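Local coordinates for BtGH115A (PDB 5BY3), which is a family GH115 4-O-methyl-alpha-glucuronidase with specificity for decorated arabinogalactans, at residues A[389-394]-A[431-436]; A[164-169]-A[213-218]; A[129-134]-A[204-209]. All coordinates share one frame; numbering follows the deposited sequence.

Contact 1. Residues A[389-394]-A[431-436]; sequences GVYYHV and ILNVGD. With NI (nickel (II) ion), chain C.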
loop_
_atom_site.group_PDB
_atom_site.type_symbol
_atom_site.label_atom_id
_atom_site.label_comp_id
_atom_site.label_asym_id
_atom_site.label_seq_id
_atom_site.Cartn_x
_atom_site.Cartn_y
_atom_site.Cartn_z
ATOM N N GLY A 389 -3.040 13.897 6.057
ATOM C CA GLY A 389 -3.163 12.536 5.571
ATOM C C GLY A 389 -2.247 12.184 4.400
ATOM O O GLY A 389 -1.502 13.037 3.885
ATOM N N VAL A 390 -2.295 10.914 3.988
ATOM C CA VAL A 390 -1.583 10.426 2.799
ATOM C C VAL A 390 -2.371 9.332 2.075
ATOM O O VAL A 390 -2.975 8.450 2.719
ATOM C CB VAL A 390 -0.100 10.011 3.086
ATOM C CG1 VAL A 390 0.014 8.751 3.944
ATOM C CG2 VAL A 390 0.702 9.885 1.794
ATOM N N TYR A 391 -2.380 9.461 0.745
ATOM C CA TYR A 391 -2.933 8.527 -0.187
ATOM C C TYR A 391 -1.720 7.923 -0.888
ATOM O O TYR A 391 -1.001 8.633 -1.603
ATOM C CB TYR A 391 -3.844 9.247 -1.182
ATOM C CG TYR A 391 -4.296 8.428 -2.387
ATOM C CD1 TYR A 391 -4.713 7.065 -2.263
ATOM C CD2 TYR A 391 -4.348 9.015 -3.654
ATOM C CE1 TYR A 391 -5.140 6.331 -3.388
ATOM C CE2 TYR A 391 -4.775 8.282 -4.778
ATOM C CZ TYR A 391 -5.156 6.948 -4.648
ATOM O OH TYR A 391 -5.559 6.253 -5.779
ATOM N N TYR A 392 -1.510 6.614 -0.651
ATOM C CA TYR A 392 -0.344 5.838 -1.091
ATOM C C TYR A 392 -0.766 4.721 -2.049
ATOM O O TYR A 392 -1.874 4.193 -1.916
ATOM C CB TYR A 392 0.354 5.229 0.123
ATOM C CG TYR A 392 1.826 4.828 -0.070
ATOM C CD1 TYR A 392 2.850 5.747 0.109
ATOM C CD2 TYR A 392 2.184 3.517 -0.390
ATOM C CE1 TYR A 392 4.183 5.379 -0.044
ATOM C CE2 TYR A 392 3.507 3.141 -0.535
ATOM C CZ TYR A 392 4.501 4.083 -0.358
ATOM O OH TYR A 392 5.817 3.735 -0.493
ATOM N N HIS A 393 0.118 4.364 -2.989
ATOM C CA HIS A 393 -0.164 3.340 -3.995
ATOM C C HIS A 393 0.692 2.099 -3.836
ATOM O O HIS A 393 1.914 2.210 -3.811
ATOM C CB HIS A 393 0.069 3.878 -5.418
ATOM C CG HIS A 393 -1.009 4.781 -5.920
ATOM N ND1 HIS A 393 -1.098 6.111 -5.556
ATOM C CD2 HIS A 393 -2.028 4.556 -6.780
ATOM C CE1 HIS A 393 -2.131 6.663 -6.166
ATOM N NE2 HIS A 393 -2.712 5.742 -6.916
ATOM N N VAL A 394 0.060 0.930 -3.742
ATOM C CA VAL A 394 0.772 -0.357 -4.004
ATOM C C VAL A 394 0.272 -1.010 -5.306
ATOM O O VAL A 394 0.663 -2.108 -5.663
ATOM C CB VAL A 394 0.738 -1.376 -2.825
ATOM C CG1 VAL A 394 1.498 -0.840 -1.605
ATOM C CG2 VAL A 394 -0.684 -1.776 -2.477
ATOM N N ILE A 431 -4.422 6.115 3.549
ATOM C CA ILE A 431 -5.283 5.450 2.606
ATOM C C ILE A 431 -4.423 4.816 1.545
ATOM O O ILE A 431 -3.613 5.507 0.833
ATOM C CB ILE A 431 -6.294 6.401 1.916
ATOM C CG1 ILE A 431 -7.264 7.052 2.911
ATOM C CG2 ILE A 431 -7.028 5.646 0.796
ATOM C CD1 ILE A 431 -8.294 6.149 3.594
ATOM N N LEU A 432 -4.622 3.495 1.422
ATOM C CA LEU A 432 -3.847 2.670 0.506
ATOM C C LEU A 432 -4.628 2.282 -0.753
ATOM O O LEU A 432 -5.708 1.676 -0.667
ATOM C CB LEU A 432 -3.379 1.431 1.257
ATOM C CG LEU A 432 -2.421 0.408 0.620
ATOM C CD1 LEU A 432 -1.118 1.031 0.154
ATOM C CD2 LEU A 432 -2.171 -0.647 1.670
ATOM N N ASN A 433 -4.082 2.606 -1.922
ATOM C CA ASN A 433 -4.610 2.043 -3.156
ATOM C C ASN A 433 -4.156 0.607 -3.297
ATOM O O ASN A 433 -2.932 0.341 -3.378
ATOM C CB ASN A 433 -4.126 2.826 -4.359
ATOM C CG ASN A 433 -4.836 2.414 -5.632
ATOM O OD1 ASN A 433 -5.228 1.263 -5.789
ATOM N ND2 ASN A 433 -5.027 3.351 -6.524
ATOM N N VAL A 434 -5.124 -0.321 -3.313
ATOM C CA VAL A 434 -4.793 -1.757 -3.169
ATOM C C VAL A 434 -5.172 -2.621 -4.359
ATOM O O VAL A 434 -5.085 -3.874 -4.276
ATOM C CB VAL A 434 -5.428 -2.407 -1.921
ATOM C CG1 VAL A 434 -4.919 -1.755 -0.659
ATOM C CG2 VAL A 434 -6.958 -2.440 -2.015
ATOM N N GLY A 435 -5.643 -1.971 -5.427
ATOM C CA GLY A 435 -6.076 -2.683 -6.623
ATOM C C GLY A 435 -7.244 -3.590 -6.259
ATOM O O GLY A 435 -8.272 -3.109 -5.733
ATOM N N ASP A 436 -7.060 -4.903 -6.494
ATOM C CA ASP A 436 -8.084 -5.946 -6.217
ATOM C C ASP A 436 -7.946 -6.574 -4.838
ATOM O O ASP A 436 -8.541 -7.637 -4.605
ATOM C CB ASP A 436 -7.981 -7.084 -7.236
ATOM C CG ASP A 436 -7.959 -6.597 -8.672
ATOM O OD1 ASP A 436 -9.040 -6.215 -9.175
ATOM O OD2 ASP A 436 -6.883 -6.635 -9.309
HETATM NI NI NI C . -4.584 -6.077 -9.687
HETATM O O HOH W 1 -4.677 -6.214 -7.161
HETATM O O HOH W 2 -5.546 -6.309 -11.967
#

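Contact 2. Residues A[164-169]-A[213-218]; sequences GIFIND and PAMHEC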
loop_
_atom_site.group_PDB
_atom_site.type_symbol
_atom_site.label_atom_id
_atom_site.label_comp_id
_atom_site.label_asym_id
_atom_site.label_seq_id
_atom_site.Cartn_x
_atom_site.Cartn_y
_atom_site.Cartn_z
ATOM N N GLY A 164 -7.285 3.003 5.912
ATOM C CA GLY A 164 -8.208 2.319 5.057
ATOM C C GLY A 164 -7.607 2.020 3.738
ATOM O O GLY A 164 -6.431 2.328 3.488
ATOM N N ILE A 165 -8.451 1.433 2.894
ATOM C CA ILE A 165 -8.062 1.032 1.569
ATOM C C ILE A 165 -8.995 1.625 0.542
ATOM O O ILE A 165 -10.136 1.973 0.835
ATOM C CB ILE A 165 -8.059 -0.525 1.440
ATOM C CG1 ILE A 165 -9.503 -1.092 1.393
ATOM C CG2 ILE A 165 -7.156 -1.158 2.522
ATOM C CD1 ILE A 165 -9.602 -2.574 1.061
ATOM N N PHE A 166 -8.500 1.674 -0.679
ATOM C CA PHE A 166 -9.231 2.060 -1.849
ATOM C C PHE A 166 -9.230 0.893 -2.890
ATOM O O PHE A 166 -8.198 0.618 -3.477
ATOM C CB PHE A 166 -8.547 3.370 -2.382
ATOM C CG PHE A 166 -9.083 3.887 -3.714
ATOM C CD1 PHE A 166 -10.406 3.637 -4.134
ATOM C CD2 PHE A 166 -8.253 4.651 -4.546
ATOM C CE1 PHE A 166 -10.880 4.118 -5.357
ATOM C CE2 PHE A 166 -8.722 5.133 -5.764
ATOM C CZ PHE A 166 -10.053 4.888 -6.158
ATOM N N ILE A 167 -10.365 0.207 -3.117
ATOM C CA ILE A 167 -10.432 -0.728 -4.235
ATOM C C ILE A 167 -10.502 0.114 -5.525
ATOM O O ILE A 167 -11.417 0.926 -5.673
ATOM C CB ILE A 167 -11.608 -1.742 -4.173
ATOM C CG1 ILE A 167 -11.399 -2.868 -3.174
ATOM C CG2 ILE A 167 -11.741 -2.494 -5.492
ATOM C CD1 ILE A 167 -11.142 -2.447 -1.760
ATOM N N ASN A 168 -9.534 -0.100 -6.427
ATOM C CA ASN A 168 -9.329 0.685 -7.666
ATOM C C ASN A 168 -8.749 -0.204 -8.729
ATOM O O ASN A 168 -8.204 -1.244 -8.408
ATOM C CB ASN A 168 -8.305 1.800 -7.402
ATOM C CG ASN A 168 -8.333 2.918 -8.438
ATOM O OD1 ASN A 168 -9.386 3.266 -8.983
ATOM N ND2 ASN A 168 -7.185 3.532 -8.662
ATOM N N ASP A 169 -8.831 0.185 -9.999
ATOM C CA ASP A 169 -8.267 -0.648 -11.077
ATOM C C ASP A 169 -8.780 -2.107 -11.043
ATOM O O ASP A 169 -8.060 -3.071 -11.410
ATOM C CB ASP A 169 -6.731 -0.584 -11.054
ATOM C CG ASP A 169 -6.194 0.855 -11.206
ATOM O OD1 ASP A 169 -6.590 1.568 -12.176
ATOM O OD2 ASP A 169 -5.365 1.278 -10.356
ATOM N N PRO A 213 -14.760 2.941 -1.857
ATOM C CA PRO A 213 -15.309 1.834 -2.657
ATOM C C PRO A 213 -14.828 1.884 -4.097
ATOM O O PRO A 213 -14.346 2.927 -4.504
ATOM C CB PRO A 213 -16.808 2.103 -2.607
ATOM C CG PRO A 213 -16.913 3.601 -2.478
ATOM C CD PRO A 213 -15.775 3.987 -1.584
ATOM N N ALA A 214 -14.950 0.774 -4.849
ATOM C CA ALA A 214 -14.678 0.740 -6.329
ATOM C C ALA A 214 -15.542 1.752 -7.015
ATOM O O ALA A 214 -16.687 1.956 -6.606
ATOM C CB ALA A 214 -14.988 -0.630 -6.917
HETATM N N MSE A 215 -15.039 2.352 -8.083
HETATM C CA MSE A 215 -15.712 3.507 -8.672
HETATM C C MSE A 215 -15.389 3.668 -10.116
HETATM O O MSE A 215 -15.729 4.683 -10.732
HETATM C CB MSE A 215 -15.336 4.784 -7.875
HETATM C CG MSE A 215 -13.848 5.119 -7.695
HETATM SE SE MSE A 215 -12.929 5.597 -9.377
HETATM C CE MSE A 215 -13.122 7.564 -9.370
ATOM N N HIS A 216 -14.706 2.685 -10.677
ATOM C CA HIS A 216 -14.432 2.705 -12.101
ATOM C C HIS A 216 -15.727 2.631 -12.898
ATOM O O HIS A 216 -16.699 2.020 -12.453
ATOM C CB HIS A 216 -13.478 1.565 -12.465
ATOM C CG HIS A 216 -12.045 1.995 -12.542
ATOM N ND1 HIS A 216 -11.118 1.365 -13.348
ATOM C CD2 HIS A 216 -11.391 3.017 -11.945
ATOM C CE1 HIS A 216 -9.954 1.975 -13.233
ATOM N NE2 HIS A 216 -10.094 2.981 -12.387
ATOM N N GLU A 217 -15.720 3.263 -14.075
ATOM C CA GLU A 217 -16.858 3.261 -15.021
ATOM C C GLU A 217 -17.491 1.875 -15.217
ATOM O O GLU A 217 -18.712 1.762 -15.216
ATOM C CB GLU A 217 -16.531 3.979 -16.361
ATOM C CG GLU A 217 -15.113 3.787 -16.942
ATOM C CD GLU A 217 -13.996 4.581 -16.226
ATOM O OE1 GLU A 217 -12.971 3.962 -15.838
ATOM O OE2 GLU A 217 -14.126 5.819 -16.062
ATOM N N CYS A 218 -16.670 0.828 -15.288
ATOM C CA CYS A 218 -17.139 -0.582 -15.303
ATOM C C CYS A 218 -17.933 -1.102 -14.074
ATOM O O CYS A 218 -18.479 -2.197 -14.119
ATOM C CB CYS A 218 -15.945 -1.520 -15.550
ATOM S SG CYS A 218 -14.839 -1.729 -14.120
HETATM O O HOH W 3 -12.131 1.994 -8.332
#

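Contact 3. Residues A[129-134]-A[204-209]; sequences VSPWEW and LRLRAN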
loop_
_atom_site.group_PDB
_atom_site.type_symbol
_atom_site.label_atom_id
_atom_site.label_comp_id
_atom_site.label_asym_id
_atom_site.label_seq_id
_atom_site.Cartn_x
_atom_site.Cartn_y
_atom_site.Cartn_z
ATOM N N VAL A 129 -6.020 -16.479 14.899
ATOM C CA VAL A 129 -6.766 -16.276 13.647
ATOM C C VAL A 129 -6.174 -15.113 12.828
ATOM O O VAL A 129 -6.193 -13.967 13.264
ATOM C CB VAL A 129 -8.286 -16.072 13.908
ATOM C CG1 VAL A 129 -9.081 -16.020 12.613
ATOM C CG2 VAL A 129 -8.833 -17.167 14.817
ATOM N N SER A 130 -5.626 -15.435 11.653
ATOM C CA SER A 130 -5.086 -14.451 10.716
ATOM C C SER A 130 -6.206 -13.556 10.132
ATOM O O SER A 130 -7.325 -14.041 9.892
ATOM C CB SER A 130 -4.359 -15.200 9.582
ATOM O OG SER A 130 -4.271 -14.466 8.364
ATOM N N PRO A 131 -5.907 -12.256 9.884
ATOM C CA PRO A 131 -6.743 -11.428 8.989
ATOM C C PRO A 131 -7.143 -12.097 7.661
ATOM O O PRO A 131 -8.217 -11.800 7.127
ATOM C CB PRO A 131 -5.840 -10.221 8.688
ATOM C CG PRO A 131 -5.067 -10.048 9.962
ATOM C CD PRO A 131 -4.860 -11.437 10.543
ATOM N N TRP A 132 -6.297 -12.985 7.149
ATOM C CA TRP A 132 -6.506 -13.612 5.857
ATOM C C TRP A 132 -7.077 -15.051 5.933
ATOM O O TRP A 132 -7.076 -15.788 4.923
ATOM C CB TRP A 132 -5.197 -13.587 5.102
ATOM C CG TRP A 132 -4.567 -12.243 5.133
ATOM C CD1 TRP A 132 -3.653 -11.799 6.011
ATOM C CD2 TRP A 132 -4.858 -11.154 4.264
ATOM N NE1 TRP A 132 -3.327 -10.485 5.739
ATOM C CE2 TRP A 132 -4.063 -10.070 4.672
ATOM C CE3 TRP A 132 -5.721 -10.992 3.178
ATOM C CZ2 TRP A 132 -4.080 -8.850 4.024
ATOM C CZ3 TRP A 132 -5.747 -9.782 2.524
ATOM C CH2 TRP A 132 -4.929 -8.718 2.947
ATOM N N GLU A 133 -7.520 -15.428 7.138
ATOM C CA GLU A 133 -8.362 -16.593 7.420
ATOM C C GLU A 133 -9.245 -16.964 6.226
ATOM O O GLU A 133 -9.189 -18.080 5.700
ATOM C CB GLU A 133 -9.219 -16.247 8.650
ATOM C CG GLU A 133 -10.379 -17.172 8.994
ATOM C CD GLU A 133 -11.718 -16.692 8.484
ATOM O OE1 GLU A 133 -12.080 -15.506 8.681
ATOM O OE2 GLU A 133 -12.430 -17.536 7.896
ATOM N N TRP A 134 -10.048 -16.011 5.788
ATOM C CA TRP A 134 -10.885 -16.206 4.633
ATOM C C TRP A 134 -10.211 -15.720 3.350
ATOM O O TRP A 134 -10.302 -16.418 2.325
ATOM C CB TRP A 134 -12.227 -15.513 4.824
ATOM C CG TRP A 134 -13.243 -15.977 3.796
ATOM C CD1 TRP A 134 -13.995 -17.138 3.823
ATOM C CD2 TRP A 134 -13.612 -15.285 2.594
ATOM N NE1 TRP A 134 -14.797 -17.194 2.708
ATOM C CE2 TRP A 134 -14.584 -16.082 1.935
ATOM C CE3 TRP A 134 -13.229 -14.062 2.027
ATOM C CZ2 TRP A 134 -15.172 -15.703 0.731
ATOM C CZ3 TRP A 134 -13.807 -13.678 0.820
ATOM C CH2 TRP A 134 -14.773 -14.506 0.177
ATOM N N LEU A 204 -11.909 -4.786 9.461
ATOM C CA LEU A 204 -12.016 -4.987 10.910
ATOM C C LEU A 204 -10.835 -5.773 11.459
ATOM O O LEU A 204 -10.153 -5.334 12.410
ATOM C CB LEU A 204 -13.342 -5.678 11.254
ATOM C CG LEU A 204 -14.679 -4.907 11.112
ATOM C CD1 LEU A 204 -15.827 -5.561 11.872
ATOM C CD2 LEU A 204 -14.576 -3.445 11.523
ATOM N N ARG A 205 -10.545 -6.907 10.819
ATOM C CA ARG A 205 -9.453 -7.769 11.282
ATOM C C ARG A 205 -8.094 -7.091 11.121
ATOM O O ARG A 205 -7.148 -7.447 11.830
ATOM C CB ARG A 205 -9.450 -9.078 10.513
ATOM C CG ARG A 205 -10.554 -10.028 10.863
ATOM C CD ARG A 205 -10.244 -11.356 10.152
ATOM N NE ARG A 205 -11.300 -12.376 10.220
ATOM C CZ ARG A 205 -11.698 -12.983 11.337
ATOM N NH1 ARG A 205 -11.172 -12.650 12.520
ATOM N NH2 ARG A 205 -12.659 -13.906 11.286
ATOM N N LEU A 206 -7.990 -6.161 10.161
ATOM C CA LEU A 206 -6.792 -5.361 9.975
ATOM C C LEU A 206 -6.746 -4.076 10.836
ATOM O O LEU A 206 -5.756 -3.319 10.796
ATOM C CB LEU A 206 -6.604 -5.034 8.487
ATOM C CG LEU A 206 -6.232 -6.152 7.517
ATOM C CD1 LEU A 206 -6.413 -5.678 6.084
ATOM C CD2 LEU A 206 -4.819 -6.651 7.763
ATOM N N ARG A 207 -7.813 -3.867 11.616
ATOM C CA ARG A 207 -8.082 -2.654 12.447
ATOM C C ARG A 207 -8.182 -1.367 11.643
ATOM O O ARG A 207 -7.833 -0.311 12.128
ATOM C CB ARG A 207 -7.079 -2.446 13.608
ATOM C CG ARG A 207 -6.778 -3.640 14.504
ATOM C CD ARG A 207 -5.426 -4.209 14.097
ATOM N NE ARG A 207 -4.791 -4.883 15.219
ATOM C CZ ARG A 207 -3.502 -5.165 15.330
ATOM N NH1 ARG A 207 -2.606 -4.844 14.386
ATOM N NH2 ARG A 207 -3.119 -5.769 16.434
ATOM N N ALA A 208 -8.604 -1.476 10.395
ATOM C CA ALA A 208 -8.792 -0.343 9.518
ATOM C C ALA A 208 -10.220 0.116 9.766
ATOM O O ALA A 208 -11.076 -0.683 10.226
ATOM C CB ALA A 208 -8.590 -0.767 8.065
ATOM N N ASN A 209 -10.488 1.396 9.502
ATOM C CA ASN A 209 -11.827 1.935 9.780
ATOM C C ASN A 209 -12.508 2.608 8.607
ATOM O O ASN A 209 -13.694 2.947 8.711
ATOM C CB ASN A 209 -11.836 2.843 11.023
ATOM C CG ASN A 209 -10.845 3.979 10.935
ATOM O OD1 ASN A 209 -10.318 4.295 9.856
ATOM N ND2 ASN A 209 -10.569 4.607 12.089
HETATM O O HOH W 4 -12.374 -13.030 7.487
#

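Contact 1. Residues A[389-394]-A[431-436]
Tyr-391 and Ile-431 pair on neighbouring parallel strands of a TIM barrel. Strand 388-393, helix 411-423 and strand 429-433 make up a beta-alpha-beta unit, and this contact joins its two strands. They cross at 21° and are stitched by a regular ladder. Ile-431 N donates to Val-390 O, and Tyr-392 N to Ile-431 O. Asn-433 N reaches Tyr-392 O at 2.7 Å, and Val-394 N closes on Asn-433 O.

The tight packing is on the face that carries Tyr-391, His-393, Ile-431 and Asn-433. CG of Tyr-391 stands anti to the backbone N (chi1 169°), and the ring runs alongside the Asn-433 side chain. The ring and amide planes are only 16° apart. Asn-433 ND2 donates to Tyr-391 OH at 3.0 Å, in a bent bond with the hydroxyl tilted from the amide plane. His-393 lies across the same amide, its CD2 3.2 Å from Asn-433 ND2. Asn-433 CB makes an off-centre CH-pi contact with the imidazole, 4.1 Å from the ring centroid. A phenylalanine in place of Tyr-391 has no hydroxyl, so Asn-433 ND2 would probably lose this partner and the amide would be held mainly through OD1.

On the other face the contacts between the two segments are apolar. Val-394 CG1 meets Leu-432 CD1 at 3.7 Å, and Tyr-392 CD2 touches the same methyl from the ring edge. Helices 411-423 and 441-452 cover this side.

Beyond Val-434 the contact ends. Gly-435, at positive phi, and Asp-436 touch nothing of 389-394; they lead to a nickel ion with two bound waters. An Asx turn starts this departure, with Gly-435 N donating to Asn-433 OD1. Water 1 accepts from Asp-436 N and also binds the metal. Asp-436 OD2 coordinates the nickel ion at 2.4 Å.

Contact 2. Residues A[164-169]-A[213-218]
His-216 packs against Asn-168 and Asp-169. Its CB points toward segment 164-169 and carries the ring up to Asp-169, whose backbone N lies over one face near the rim. Along one side of the ring, CD2 comes 3.6 Å from Asn-168 OD1. Along the other, ND1 is hydrogen-bonded to Asp-171 OD1, which fixes the turn of the ring. CE1 meets Asp-169 OD1 at 3.5 Å, with carboxylate and ring nearly perpendicular. At the tip, NE2 lies 3.5 Å from Asn-168 OD1, but the angle is too poor for a hydrogen bond. Met-215, a selenomethionine, brings its SE to the ring edge.

These residues lie at the C-terminal ends of strands 162-166 and 210-212 of the TIM barrel. That is the end where such barrels carry their active sites.

Back along the strand the side-chain contacts are mostly apolar. CG of Phe-166 stands anti to the backbone N (chi1 174°), which brings the ring edge to Pro-213 O and to Met-215 CG, with CE1 3.9 Å from that CG. Asn-168 CB lies over one face of the same ring, toward its rim. Ile-167 CG2 touches Ala-214 CB. The backbones meet where Ala-214 CA comes 3.3 Å from Ile-167 O in a CA-H...O contact. Water 3 is hydrogen-bonded to Ile-167 O and accepts from Met-215 N at 2.9 Å.

Contact 3. Residues A[129-134]-A[204-209]
The guanidinium of Arg-205 has Val-129 CG1 over one face, 3.8 Å above the plane and toward the rim. Water 4 sits at its edge, in plane, and accepts from Arg-205 NE. The carboxylate of Glu-133 comes in obliquely, its plane turned 78° from the guanidinium. The indole of Trp-132 is met obliquely too, with Leu-206 CD2 at 4.4 Å from CZ2.

Glu-133 and Arg-205 form a salt bridge. Arg-205 NH2 lies 3.1 Å from Glu-133 OE1, but the hydrogen bond is weak, with an N-H...O angle of 126°. Water 4 adds a second link by donating to the same OE1 at 2.8 Å. Neither charge has one partner alone: Arg-205 NH1 pairs with Asp-50, and Glu-133 OE1 also with Arg-49. The shared charges are likely to lower the cost of burying Arg-205.

The arginine chain is extended from CG to NE and lies along Pro-131. Arg-205 CD rests 3.7 Å from Pro-131 O. On the next residue, Leu-206 CD2 presses on Pro-131 CB at 3.8 Å, the two side chains crossing at about a right angle.

Pro-131 sits in a type I beta turn from Ser-130 to Glu-133. Trp-132 N donates to Ser-130 OG, an ST turn, and that hydroxyl also bonds Glu-473. On the other segment, helix 193-205 ends in a Schellman motif at Arg-207.

The contact thus joins the loop after helix 113-126 to the C-terminal end of a barrel helix. Helix 38-55 lies by Val-129 and Arg-205. Helix 462-473 flanks Ser-130, Pro-131 and Trp-132. Helix 441-452 meets Leu-206 and supplies Glu-445 to Trp-132 NE1, and strand 210-212 follows directly after Asn-209.

In the fold
Contacts 1 and 2 are neighbours in one barrel sheet, with centres about 11 Å apart. Strand 429-433 lies between strands 388-393 and 162-166. Leu-432 O and Phe-166 N are 2.8 Å apart, a probable hydrogen bond. Both contacts approach the nickel site: contact 1 holds Asp-436, which binds the ion with Leu-404 O, and the side chain of Asp-169 in contact 2 is about 6 Å from it. Contact 3 is more remote, its centre about 17 Å from that of contact 1 and about 20 Å from that of contact 2. It adjoins contact 2 in sequence through strand 210-212. Even its Trp-132 side chain lies about 13 Å from the nickel ion.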